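Long-range contacts in protein synthesis inhibitor I (PDB 4FBC), which belongs to the family of ribosome-inactivating proteins and holds adenosine monophosphate in a pocket formed between its main sheet and its helices: residues A[62-67]-A[79-84]; A[85-90]-A[176-181]; A[117-122]-A[170-175]. The protein carries 3 engineered substitutions. All blocks are in the same frame, centred on the assembly; numbering follows the deposited sequence.

Contact 1 of 3, residues A[62-67]-A[79-84]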
loop_
_atom_site.group_PDB
_atom_site.type_symbol
_atom_site.label_atom_id
_atom_site.label_comp_id
_atom_site.label_asym_id
_atom_site.label_seq_id
_atom_site.Cartn_x
_atom_site.Cartn_y
_atom_site.Cartn_z
ATOM N N SER A 62 14.350 6.947 3.513
ATOM C CA SER A 62 14.698 6.885 4.933
ATOM C C SER A 62 13.494 6.941 5.881
ATOM O O SER A 62 13.664 7.047 7.099
ATOM C CB SER A 62 15.689 8.002 5.292
ATOM O OG SER A 62 15.026 9.244 5.472
ATOM N N ARG A 63 12.286 6.871 5.325
ATOM C CA ARG A 63 11.060 6.865 6.128
ATOM C C ARG A 63 10.280 5.577 5.869
ATOM O O ARG A 63 9.820 5.342 4.749
ATOM C CB ARG A 63 10.203 8.100 5.805
ATOM C CG ARG A 63 10.850 9.426 6.172
ATOM C CD ARG A 63 9.925 10.606 5.913
ATOM N NE ARG A 63 8.730 10.535 6.758
ATOM C CZ ARG A 63 7.526 10.205 6.308
ATOM N NH1 ARG A 63 7.351 9.947 5.016
ATOM N NH2 ARG A 63 6.495 10.147 7.146
ATOM N N TRP A 64 10.151 4.747 6.905
ATOM C CA TRP A 64 9.563 3.406 6.785
ATOM C C TRP A 64 8.536 3.144 7.876
ATOM O O TRP A 64 8.590 3.761 8.938
ATOM C CB TRP A 64 10.668 2.347 6.902
ATOM C CG TRP A 64 11.672 2.429 5.782
ATOM C CD1 TRP A 64 12.746 3.266 5.703
ATOM C CD2 TRP A 64 11.674 1.652 4.577
ATOM N NE1 TRP A 64 13.420 3.057 4.519
ATOM C CE2 TRP A 64 12.785 2.065 3.815
ATOM C CE3 TRP A 64 10.856 0.641 4.078
ATOM C CZ2 TRP A 64 13.085 1.508 2.571
ATOM C CZ3 TRP A 64 11.153 0.085 2.841
ATOM C CH2 TRP A 64 12.263 0.520 2.104
ATOM N N PHE A 65 7.581 2.252 7.602
ATOM C CA PHE A 65 6.752 1.683 8.667
ATOM C C PHE A 65 6.719 0.170 8.539
ATOM O O PHE A 65 7.111 -0.373 7.503
ATOM C CB PHE A 65 5.335 2.301 8.724
ATOM C CG PHE A 65 4.431 1.938 7.567
ATOM C CD1 PHE A 65 4.528 2.620 6.357
ATOM C CD2 PHE A 65 3.434 0.978 7.715
ATOM C CE1 PHE A 65 3.682 2.319 5.288
ATOM C CE2 PHE A 65 2.575 0.666 6.649
ATOM C CZ PHE A 65 2.702 1.339 5.435
ATOM N N HIS A 66 6.298 -0.506 9.602
ATOM C CA HIS A 66 6.115 -1.952 9.576
ATOM C C HIS A 66 4.648 -2.340 9.642
ATOM O O HIS A 66 3.838 -1.675 10.290
ATOM C CB HIS A 66 6.852 -2.624 10.736
ATOM C CG HIS A 66 8.339 -2.633 10.576
ATOM N ND1 HIS A 66 9.184 -3.201 11.507
ATOM C CD2 HIS A 66 9.131 -2.142 9.593
ATOM C CE1 HIS A 66 10.435 -3.056 11.103
ATOM N NE2 HIS A 66 10.431 -2.414 9.947
ATOM N N VAL A 67 4.320 -3.416 8.943
ATOM C CA VAL A 67 3.043 -4.087 9.128
ATOM C C VAL A 67 3.345 -5.482 9.641
ATOM O O VAL A 67 4.181 -6.199 9.074
ATOM C CB VAL A 67 2.232 -4.140 7.828
ATOM C CG1 VAL A 67 1.082 -5.150 7.944
ATOM C CG2 VAL A 67 1.694 -2.755 7.498
ATOM N N THR A 79 6.660 -9.767 9.467
ATOM C CA THR A 79 6.854 -8.316 9.451
ATOM C C THR A 79 7.155 -7.853 8.034
ATOM O O THR A 79 8.018 -8.422 7.353
ATOM C CB THR A 79 7.970 -7.853 10.410
ATOM O OG1 THR A 79 7.703 -8.339 11.730
ATOM C CG2 THR A 79 8.051 -6.322 10.462
ATOM N N LEU A 80 6.417 -6.841 7.591
ATOM C CA LEU A 80 6.625 -6.234 6.281
ATOM C C LEU A 80 7.266 -4.867 6.467
ATOM O O LEU A 80 6.845 -4.101 7.331
ATOM C CB LEU A 80 5.281 -6.046 5.577
ATOM C CG LEU A 80 4.381 -7.271 5.491
ATOM C CD1 LEU A 80 3.122 -6.947 4.684
ATOM C CD2 LEU A 80 5.135 -8.426 4.862
ATOM N N ALA A 81 8.263 -4.550 5.643
ATOM C CA ALA A 81 8.864 -3.224 5.640
ATOM C C ALA A 81 8.342 -2.434 4.445
ATOM O O ALA A 81 8.549 -2.819 3.291
ATOM C CB ALA A 81 10.386 -3.330 5.587
ATOM N N ILE A 82 7.662 -1.327 4.725
ATOM C CA ILE A 82 6.982 -0.553 3.691
ATOM C C ILE A 82 7.391 0.917 3.787
ATOM O O ILE A 82 7.489 1.469 4.879
ATOM C CB ILE A 82 5.438 -0.686 3.843
ATOM C CG1 ILE A 82 5.017 -2.159 3.788
ATOM C CG2 ILE A 82 4.724 0.107 2.763
ATOM C CD1 ILE A 82 3.543 -2.409 4.206
ATOM N N ARG A 83 7.637 1.558 2.650
ATOM C CA ARG A 83 8.027 2.967 2.659
ATOM C C ARG A 83 6.867 3.840 3.131
ATOM O O ARG A 83 5.723 3.608 2.743
ATOM C CB ARG A 83 8.492 3.400 1.266
ATOM C CG ARG A 83 9.835 2.796 0.881
ATOM C CD ARG A 83 10.258 3.176 -0.531
ATOM N NE ARG A 83 10.277 4.621 -0.732
ATOM C CZ ARG A 83 10.807 5.226 -1.792
ATOM N NH1 ARG A 83 11.359 4.504 -2.756
ATOM N NH2 ARG A 83 10.783 6.552 -1.881
ATOM N N ALA A 84 7.165 4.835 3.965
ATOM C CA ALA A 84 6.123 5.725 4.487
ATOM C C ALA A 84 5.850 6.925 3.587
ATOM O O ALA A 84 5.007 7.767 3.918
ATOM C CB ALA A 84 6.467 6.189 5.912
HETATM O O HOH W 1 4.099 9.304 5.909
#

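Contact 2 of 3, residues A[85-90]-A[176-181]. With AMP (adenosine monophosphate), chain E.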
loop_
_atom_site.group_PDB
_atom_site.type_symbol
_atom_site.label_atom_id
_atom_site.label_comp_id
_atom_site.label_asym_id
_atom_site.label_seq_id
_atom_site.Cartn_x
_atom_site.Cartn_y
_atom_site.Cartn_z
ATOM N N ASP A 85 6.557 7.014 2.461
ATOM C CA ASP A 85 6.348 8.116 1.523
ATOM C C ASP A 85 5.529 7.716 0.303
ATOM O O ASP A 85 4.765 8.528 -0.221
ATOM C CB ASP A 85 7.683 8.778 1.107
ATOM C CG ASP A 85 8.750 7.775 0.702
ATOM O OD1 ASP A 85 8.440 6.580 0.519
ATOM O OD2 ASP A 85 9.929 8.196 0.557
ATOM N N ASN A 86 5.670 6.466 -0.141
ATOM C CA ASN A 86 4.902 5.991 -1.294
ATOM C C ASN A 86 4.236 4.623 -1.100
ATOM O O ASN A 86 3.645 4.087 -2.032
ATOM C CB ASN A 86 5.760 6.000 -2.572
ATOM C CG ASN A 86 6.950 5.074 -2.482
ATOM O OD1 ASN A 86 7.053 4.271 -1.555
ATOM N ND2 ASN A 86 7.867 5.174 -3.456
ATOM N N ILE A 87 4.326 4.080 0.116
ATOM C CA ILE A 87 3.711 2.796 0.480
ATOM C C ILE A 87 4.208 1.605 -0.367
ATOM O O ILE A 87 3.485 0.637 -0.606
ATOM C CB ILE A 87 2.160 2.888 0.502
ATOM C CG1 ILE A 87 1.717 4.267 1.020
ATOM C CG2 ILE A 87 1.558 1.770 1.388
ATOM C CD1 ILE A 87 0.175 4.484 0.986
ATOM N N TYR A 88 5.465 1.665 -0.806
ATOM C CA TYR A 88 6.056 0.543 -1.534
ATOM C C TYR A 88 6.509 -0.524 -0.574
ATOM O O TYR A 88 7.237 -0.234 0.371
ATOM C CB TYR A 88 7.289 0.978 -2.319
ATOM C CG TYR A 88 7.024 1.672 -3.630
ATOM C CD1 TYR A 88 5.817 2.297 -3.881
ATOM C CD2 TYR A 88 8.004 1.706 -4.619
ATOM C CE1 TYR A 88 5.582 2.942 -5.084
ATOM C CE2 TYR A 88 7.783 2.345 -5.824
ATOM C CZ TYR A 88 6.571 2.961 -6.050
ATOM O OH TYR A 88 6.345 3.604 -7.244
ATOM N N LEU A 89 6.112 -1.765 -0.839
ATOM C CA LEU A 89 6.634 -2.899 -0.084
ATOM C C LEU A 89 8.045 -3.175 -0.585
ATOM O O LEU A 89 8.257 -3.278 -1.787
ATOM C CB LEU A 89 5.770 -4.133 -0.323
ATOM C CG LEU A 89 6.253 -5.437 0.313
ATOM C CD1 LEU A 89 6.341 -5.337 1.846
ATOM C CD2 LEU A 89 5.341 -6.592 -0.124
ATOM N N GLU A 90 9.006 -3.306 0.324
ATOM C CA GLU A 90 10.373 -3.617 -0.105
ATOM C C GLU A 90 11.027 -4.768 0.647
ATOM O O GLU A 90 11.966 -5.384 0.142
ATOM C CB GLU A 90 11.269 -2.376 -0.059
ATOM C CG GLU A 90 10.930 -1.304 -1.091
ATOM C CD GLU A 90 11.115 -1.761 -2.536
ATOM O OE1 GLU A 90 11.751 -2.809 -2.782
ATOM O OE2 GLU A 90 10.613 -1.062 -3.437
ATOM N N GLU A 176 -2.448 -1.881 -1.411
ATOM C CA GLU A 176 -3.475 -1.295 -2.267
ATOM C C GLU A 176 -4.721 -0.977 -1.448
ATOM O O GLU A 176 -5.415 0.009 -1.715
ATOM C CB GLU A 176 -3.832 -2.199 -3.459
ATOM C CG GLU A 176 -2.634 -2.696 -4.295
ATOM C CD GLU A 176 -1.756 -1.580 -4.869
ATOM O OE1 GLU A 176 -2.160 -0.394 -4.854
ATOM O OE2 GLU A 176 -0.642 -1.903 -5.353
ATOM N N ALA A 177 -4.987 -1.812 -0.449
ATOM C CA ALA A 177 -6.089 -1.558 0.487
ATOM C C ALA A 177 -5.896 -0.216 1.192
ATOM O O ALA A 177 -6.842 0.555 1.355
ATOM C CB ALA A 177 -6.170 -2.677 1.499
ATOM N N THR A 178 -4.672 0.064 1.621
ATOM C CA THR A 178 -4.368 1.358 2.243
ATOM C C THR A 178 -4.603 2.505 1.253
ATOM O O THR A 178 -5.229 3.522 1.583
ATOM C CB THR A 178 -2.919 1.370 2.780
ATOM O OG1 THR A 178 -2.784 0.393 3.826
ATOM C CG2 THR A 178 -2.548 2.733 3.323
ATOM N N ARG A 179 -4.120 2.339 0.022
ATOM C CA ARG A 179 -4.256 3.384 -0.987
ATOM C C ARG A 179 -5.690 3.677 -1.419
ATOM O O ARG A 179 -6.017 4.820 -1.735
ATOM C CB ARG A 179 -3.448 3.020 -2.226
ATOM C CG ARG A 179 -1.944 3.155 -2.033
ATOM C CD ARG A 179 -1.223 2.441 -3.157
ATOM N NE ARG A 179 0.231 2.614 -3.076
ATOM C CZ ARG A 179 1.111 1.726 -3.527
ATOM N NH1 ARG A 179 0.686 0.603 -4.086
ATOM N NH2 ARG A 179 2.416 1.968 -3.431
ATOM N N PHE A 180 -6.535 2.650 -1.453
ATOM C CA PHE A 180 -7.865 2.769 -2.055
ATOM C C PHE A 180 -8.983 2.262 -1.168
ATOM O O PHE A 180 -8.938 1.121 -0.707
ATOM C CB PHE A 180 -7.924 1.988 -3.374
ATOM C CG PHE A 180 -6.971 2.486 -4.402
ATOM C CD1 PHE A 180 -7.239 3.657 -5.099
ATOM C CD2 PHE A 180 -5.793 1.799 -4.656
ATOM C CE1 PHE A 180 -6.341 4.132 -6.044
ATOM C CE2 PHE A 180 -4.897 2.268 -5.595
ATOM C CZ PHE A 180 -5.178 3.431 -6.289
ATOM N N GLN A 181 -9.987 3.107 -0.952
ATOM C CA GLN A 181 -11.181 2.710 -0.191
ATOM C C GLN A 181 -11.970 1.638 -0.926
ATOM O O GLN A 181 -12.686 0.841 -0.312
ATOM C CB GLN A 181 -12.087 3.921 0.068
ATOM C CG GLN A 181 -11.401 5.071 0.808
ATOM C CD GLN A 181 -12.399 6.022 1.431
ATOM O OE1 GLN A 181 -13.118 5.650 2.362
ATOM N NE2 GLN A 181 -12.465 7.248 0.918
HETATM P P AMP E . 6.835 2.808 -10.770
HETATM O O1P AMP E . 7.373 1.469 -11.235
HETATM O O2P AMP E . 6.534 3.862 -11.815
HETATM O O3P AMP E . 7.759 3.390 -9.720
HETATM O "O5'" AMP E . 5.546 2.575 -9.859
HETATM C "C5'" AMP E . 4.234 2.709 -10.388
HETATM C "C4'" AMP E . 3.193 2.299 -9.375
HETATM O "O4'" AMP E . 3.292 0.872 -9.129
HETATM C "C3'" AMP E . 3.331 2.928 -7.992
HETATM O "O3'" AMP E . 2.772 4.232 -7.915
HETATM C "C2'" AMP E . 2.648 1.913 -7.085
HETATM O "O2'" AMP E . 1.230 2.068 -7.140
HETATM C "C1'" AMP E . 3.023 0.592 -7.771
HETATM N N9 AMP E . 4.224 -0.042 -7.174
HETATM C C8 AMP E . 5.423 -0.201 -7.782
HETATM N N7 AMP E . 6.318 -0.832 -6.976
HETATM C C5 AMP E . 5.683 -1.103 -5.814
HETATM C C6 AMP E . 6.033 -1.764 -4.528
HETATM N N6 AMP E . 7.279 -2.270 -4.319
HETATM N N1 AMP E . 5.065 -1.846 -3.574
HETATM C C2 AMP E . 3.827 -1.340 -3.770
HETATM N N3 AMP E . 3.439 -0.736 -4.910
HETATM C C4 AMP E . 4.303 -0.593 -5.954
#

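Contact 3 of 3, residues A[117-122]-A[170-175]. With AMP (adenosine monophosphate), chain E.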
loop_
_atom_site.group_PDB
_atom_site.type_symbol
_atom_site.label_atom_id
_atom_site.label_comp_id
_atom_site.label_asym_id
_atom_site.label_seq_id
_atom_site.Cartn_x
_atom_site.Cartn_y
_atom_site.Cartn_z
ATOM N N GLY A 117 9.191 -6.213 -7.012
ATOM C CA GLY A 117 7.908 -5.940 -6.382
ATOM C C GLY A 117 6.853 -5.261 -7.238
ATOM O O GLY A 117 5.805 -4.861 -6.727
ATOM N N THR A 118 7.105 -5.117 -8.535
ATOM C CA THR A 118 6.086 -4.549 -9.420
ATOM C C THR A 118 5.180 -5.675 -9.897
ATOM O O THR A 118 5.583 -6.836 -9.897
ATOM C CB THR A 118 6.695 -3.825 -10.647
ATOM O OG1 THR A 118 7.207 -4.786 -11.574
ATOM C CG2 THR A 118 7.809 -2.876 -10.223
ATOM N N TYR A 119 3.964 -5.345 -10.315
ATOM C CA TYR A 119 3.067 -6.388 -10.795
ATOM C C TYR A 119 3.567 -7.039 -12.089
ATOM O O TYR A 119 3.282 -8.209 -12.345
ATOM C CB TYR A 119 1.626 -5.874 -10.916
ATOM C CG TYR A 119 1.051 -5.500 -9.571
ATOM C CD1 TYR A 119 1.007 -6.431 -8.536
ATOM C CD2 TYR A 119 0.577 -4.217 -9.325
ATOM C CE1 TYR A 119 0.499 -6.097 -7.301
ATOM C CE2 TYR A 119 0.057 -3.872 -8.086
ATOM C CZ TYR A 119 0.025 -4.818 -7.082
ATOM O OH TYR A 119 -0.484 -4.493 -5.847
ATOM N N ARG A 120 4.330 -6.302 -12.893
ATOM C CA ARG A 120 4.977 -6.937 -14.039
ATOM C C ARG A 120 5.969 -8.007 -13.581
ATOM O O ARG A 120 6.000 -9.112 -14.135
ATOM C CB ARG A 120 5.692 -5.932 -14.941
ATOM C CG ARG A 120 6.327 -6.644 -16.136
ATOM C CD ARG A 120 7.287 -5.778 -16.931
ATOM N NE ARG A 120 7.776 -6.497 -18.108
ATOM C CZ ARG A 120 8.882 -7.239 -18.136
ATOM N NH1 ARG A 120 9.639 -7.360 -17.051
ATOM N NH2 ARG A 120 9.235 -7.854 -19.259
ATOM N N ASP A 121 6.771 -7.682 -12.570
ATOM C CA ASP A 121 7.696 -8.652 -11.984
ATOM C C ASP A 121 6.952 -9.868 -11.430
ATOM O O ASP A 121 7.359 -11.007 -11.645
ATOM C CB ASP A 121 8.511 -8.021 -10.845
ATOM C CG ASP A 121 9.387 -6.871 -11.303
ATOM O OD1 ASP A 121 9.771 -6.831 -12.494
ATOM O OD2 ASP A 121 9.703 -6.007 -10.454
ATOM N N LEU A 122 5.862 -9.611 -10.709
ATOM C CA LEU A 122 5.155 -10.646 -9.954
ATOM C C LEU A 122 4.211 -11.518 -10.782
ATOM O O LEU A 122 4.093 -12.720 -10.539
ATOM C CB LEU A 122 4.372 -9.996 -8.806
ATOM C CG LEU A 122 5.238 -9.276 -7.778
ATOM C CD1 LEU A 122 4.374 -8.409 -6.900
ATOM C CD2 LEU A 122 5.986 -10.284 -6.933
ATOM N N LEU A 170 -0.410 -10.053 -0.590
ATOM C CA LEU A 170 -0.224 -9.059 0.458
ATOM C C LEU A 170 -0.227 -7.626 -0.065
ATOM O O LEU A 170 -0.737 -6.726 0.598
ATOM C CB LEU A 170 1.047 -9.337 1.260
ATOM C CG LEU A 170 1.115 -10.697 1.943
ATOM C CD1 LEU A 170 2.321 -10.770 2.860
ATOM C CD2 LEU A 170 -0.179 -10.972 2.728
ATOM N N LEU A 171 0.356 -7.408 -1.240
ATOM C CA LEU A 171 0.362 -6.077 -1.835
ATOM C C LEU A 171 -1.064 -5.576 -1.991
ATOM O O LEU A 171 -1.373 -4.421 -1.673
ATOM C CB LEU A 171 1.058 -6.110 -3.198
ATOM C CG LEU A 171 2.565 -5.940 -3.100
ATOM C CD1 LEU A 171 3.188 -6.124 -4.467
ATOM C CD2 LEU A 171 2.899 -4.577 -2.549
ATOM N N LEU A 172 -1.938 -6.462 -2.460
ATOM C CA LEU A 172 -3.328 -6.107 -2.673
ATOM C C LEU A 172 -4.076 -5.916 -1.360
ATOM O O LEU A 172 -4.810 -4.940 -1.202
ATOM C CB LEU A 172 -4.014 -7.146 -3.560
ATOM C CG LEU A 172 -3.649 -7.022 -5.039
ATOM C CD1 LEU A 172 -3.919 -8.337 -5.749
ATOM C CD2 LEU A 172 -4.444 -5.890 -5.687
ATOM N N MET A 173 -3.859 -6.815 -0.403
ATOM C CA MET A 173 -4.665 -6.804 0.823
ATOM C C MET A 173 -4.152 -5.847 1.895
ATOM O O MET A 173 -4.874 -5.522 2.851
ATOM C CB MET A 173 -4.813 -8.228 1.361
ATOM C CG MET A 173 -5.574 -9.129 0.380
ATOM S SD MET A 173 -5.855 -10.788 1.026
ATOM C CE MET A 173 -7.316 -10.514 2.053
ATOM N N VAL A 174 -2.915 -5.381 1.734
ATOM C CA VAL A 174 -2.350 -4.386 2.637
ATOM C C VAL A 174 -2.090 -3.059 1.915
ATOM O O VAL A 174 -2.741 -2.059 2.195
ATOM C CB VAL A 174 -1.058 -4.892 3.323
ATOM C CG1 VAL A 174 -0.466 -3.816 4.223
ATOM C CG2 VAL A 174 -1.340 -6.151 4.131
ATOM N N ASN A 175 -1.141 -3.042 0.983
ATOM C CA ASN A 175 -0.756 -1.775 0.355
ATOM C C ASN A 175 -1.833 -1.121 -0.501
ATOM O O ASN A 175 -2.110 0.074 -0.333
ATOM C CB ASN A 175 0.535 -1.941 -0.457
ATOM C CG ASN A 175 1.613 -2.623 0.330
ATOM O OD1 ASN A 175 1.450 -3.765 0.748
ATOM N ND2 ASN A 175 2.729 -1.929 0.543
HETATM P P AMP E . 6.835 2.808 -10.770
HETATM O O1P AMP E . 7.373 1.469 -11.235
HETATM O O2P AMP E . 6.534 3.862 -11.815
HETATM O O3P AMP E . 7.759 3.390 -9.720
HETATM O "O5'" AMP E . 5.546 2.575 -9.859
HETATM C "C5'" AMP E . 4.234 2.709 -10.388
HETATM C "C4'" AMP E . 3.193 2.299 -9.375
HETATM O "O4'" AMP E . 3.292 0.872 -9.129
HETATM C "C3'" AMP E . 3.331 2.928 -7.992
HETATM O "O3'" AMP E . 2.772 4.232 -7.915
HETATM C "C2'" AMP E . 2.648 1.913 -7.085
HETATM O "O2'" AMP E . 1.230 2.068 -7.140
HETATM C "C1'" AMP E . 3.023 0.592 -7.771
HETATM N N9 AMP E . 4.224 -0.042 -7.174
HETATM C C8 AMP E . 5.423 -0.201 -7.782
HETATM N N7 AMP E . 6.318 -0.832 -6.976
HETATM C C5 AMP E . 5.683 -1.103 -5.814
HETATM C C6 AMP E . 6.033 -1.764 -4.528
HETATM N N6 AMP E . 7.279 -2.270 -4.319
HETATM N N1 AMP E . 5.065 -1.846 -3.574
HETATM C C2 AMP E . 3.827 -1.340 -3.770
HETATM N N3 AMP E . 3.439 -0.736 -4.910
HETATM C C4 AMP E . 4.303 -0.593 -5.954
#

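Contact 1 of 3, residues A[62-67]-A[79-84]
Thr79 sets its CG2 methyl against the imidazole of His66, 3.5 Å from ND1. A beta-branched residue fits the extended chain here and gives the ring an apolar neighbour, while the other ring nitrogen, NE2, is bonded to the carbonyl of Val10. Leu80 and Val67 follow as a hydrogen-bonded antiparallel pair, with Leu80 N giving to Val67 O at 2.8 Å and Leu80 O receiving Val67 N. Ala81 faces His66 in a non-hydrogen-bonded pair; its small methyl borders the Trp64 indole, and its carbonyl O lies near the plane of that ring, at the edge. Ile82 restores the doubly bonded pattern: its O accepts Phe65 N at 2.8 Å and its N gives to Phe65 O. Phe65 CG stands between backbone N and carbonyl carbon (chi1 70°), and the ring lies with one face to Ile82, whose CB is 4.0 Å from the ring centroid. The gamma methyl CG2 of Ile82 presses on Phe65 CE1 at 3.5 Å, and its CD1 reaches Val67 CG2. Arg83, whose side chain diverges from Trp64 at the backbone, still passes its aliphatic CG over the indole, 3.7 Å from the centroid of the six-membered ring, before its guanidinium turns to Asp85. Ala84 N closes the pairing with a nearly straight bond to Arg63 O (2.8 Å, 177°), made from above the carbonyl plane. A water joins Ala84 O to Arg63 NH2, which is also salt-bridged to the terminal carboxylate of Lys282. The arrangement is an antiparallel beta hairpin, strands 64-70 and 78-83, within the mixed sheet of the ribosome-inactivating protein fold.

Contact 2 of 3, residues A[85-90]-A[176-181]
Ile87 and Arg179 are the closest backbones, their CA atoms 8.1 Å apart, where a turn before strand 89-93 faces the end of helix 157-179. Arginine suits this gap by its length: with CD and NE both anti (chi2 165°, chi3 176°), it carries the guanidinium across to the turn. There NH2 gives a bond to Asn86 O of 2.8 Å, lying in both the guanidinium and the carbonyl planes. NH1 is salt-bridged to Glu176 and gives a 3.2 Å bond to N3 of the adenosine monophosphate, so both ends of the group are held. Ile87 adds apolar cover, its CD1 meeting Arg179 CG and Thr178 CG2. The Tyr88 ring stands almost perpendicular to the guanidinium (88°), with Arg179 NH2 at its edge, 3.4 Å from CD1. Over the centre of one face of this ring lies C5 of the adenine; over the other lies Asn86 ND2, 3.3 Å above the plane. Asn86 OD1 accepts Tyr88 N in an Asx turn, which helps to shape the loop. Leu89 grips the base edge through its backbone N and O, and Trp214 makes a cation-pi contact with Arg179. Together they form the protein's adenine-binding pocket, which Gly117 and Leu171 also line.

Contact 3 of 3, residues A[117-122]-A[170-175]
The Tyr119 ring is met obliquely by Leu171 CD1, 3.9 Å from CE1, as the two side chains run past each other in opposite directions. The second flat group, the adenine of the adenosine monophosphate, has Gly117 O on the face opposite Tyr88, 3.8 Å from C6. Leu171 CD2 comes from the same side as that oxygen, nearer the rim, and lies 3.6 Å from C2. Glycine suits its place because, without a side chain, its backbone can approach the base directly. Leucine suits position 171 because its fork serves two neighbours: CD2 meets the ligand, while CD1 turns back into the protein, 3.5 Å from Leu122 CD1, where the two branched chains meet apolar to apolar. Tyr119 joins an apolar contact to a polar one. Its OH rests on Leu171 CB at 3.5 Å and borders Leu172 CG, yet it is not left without a polar partner, being hydrogen-bonded to Glu176 OE2. The short helix that presents this tyrosine begins with a capping box. Thr118 is the N-cap, its OG1 accepting Asp121 N (3.1 Å, 165°), and Thr118 N in turn gives a weak bond to Asp121 OD2. On the other side, helix 157-179 widens into a pi-type turn at 171-175, just where it borders the pocket. Around the contact, Leu170 and Met173 pack on helix 136-147, and Leu122 lies against Val167 and Thr168 one turn back along helix 157-179. Asn175 gives a hydrogen bond to Ile87 O and touches Ile82 of strand 78-83, so the long helix lies between the short helix 119-123 and the sheet.

Contact 1 comes first along the chain and closes before the other two open; contact 3 lies wholly within the span between the two segments of contact 2. Centres of contacts 1 and 2 are about 10 Å apart, as are those of 2 and 3, whereas 1 and 3 are about 15 Å apart. Contacts 1 and 2 share the mixed sheet, since strands 78-83 and 89-93 are neighbours, and contacts 2 and 3 share helix 157-179. The hairpin thus backs the strand and turn that meet the ligand, helix 157-179 reaches the rim of the base, and segment 117-122 covers the face opposite Tyr88. Contacts 2 and 3 both touch the adenosine monophosphate, so sequence-distant segments together build one pocket.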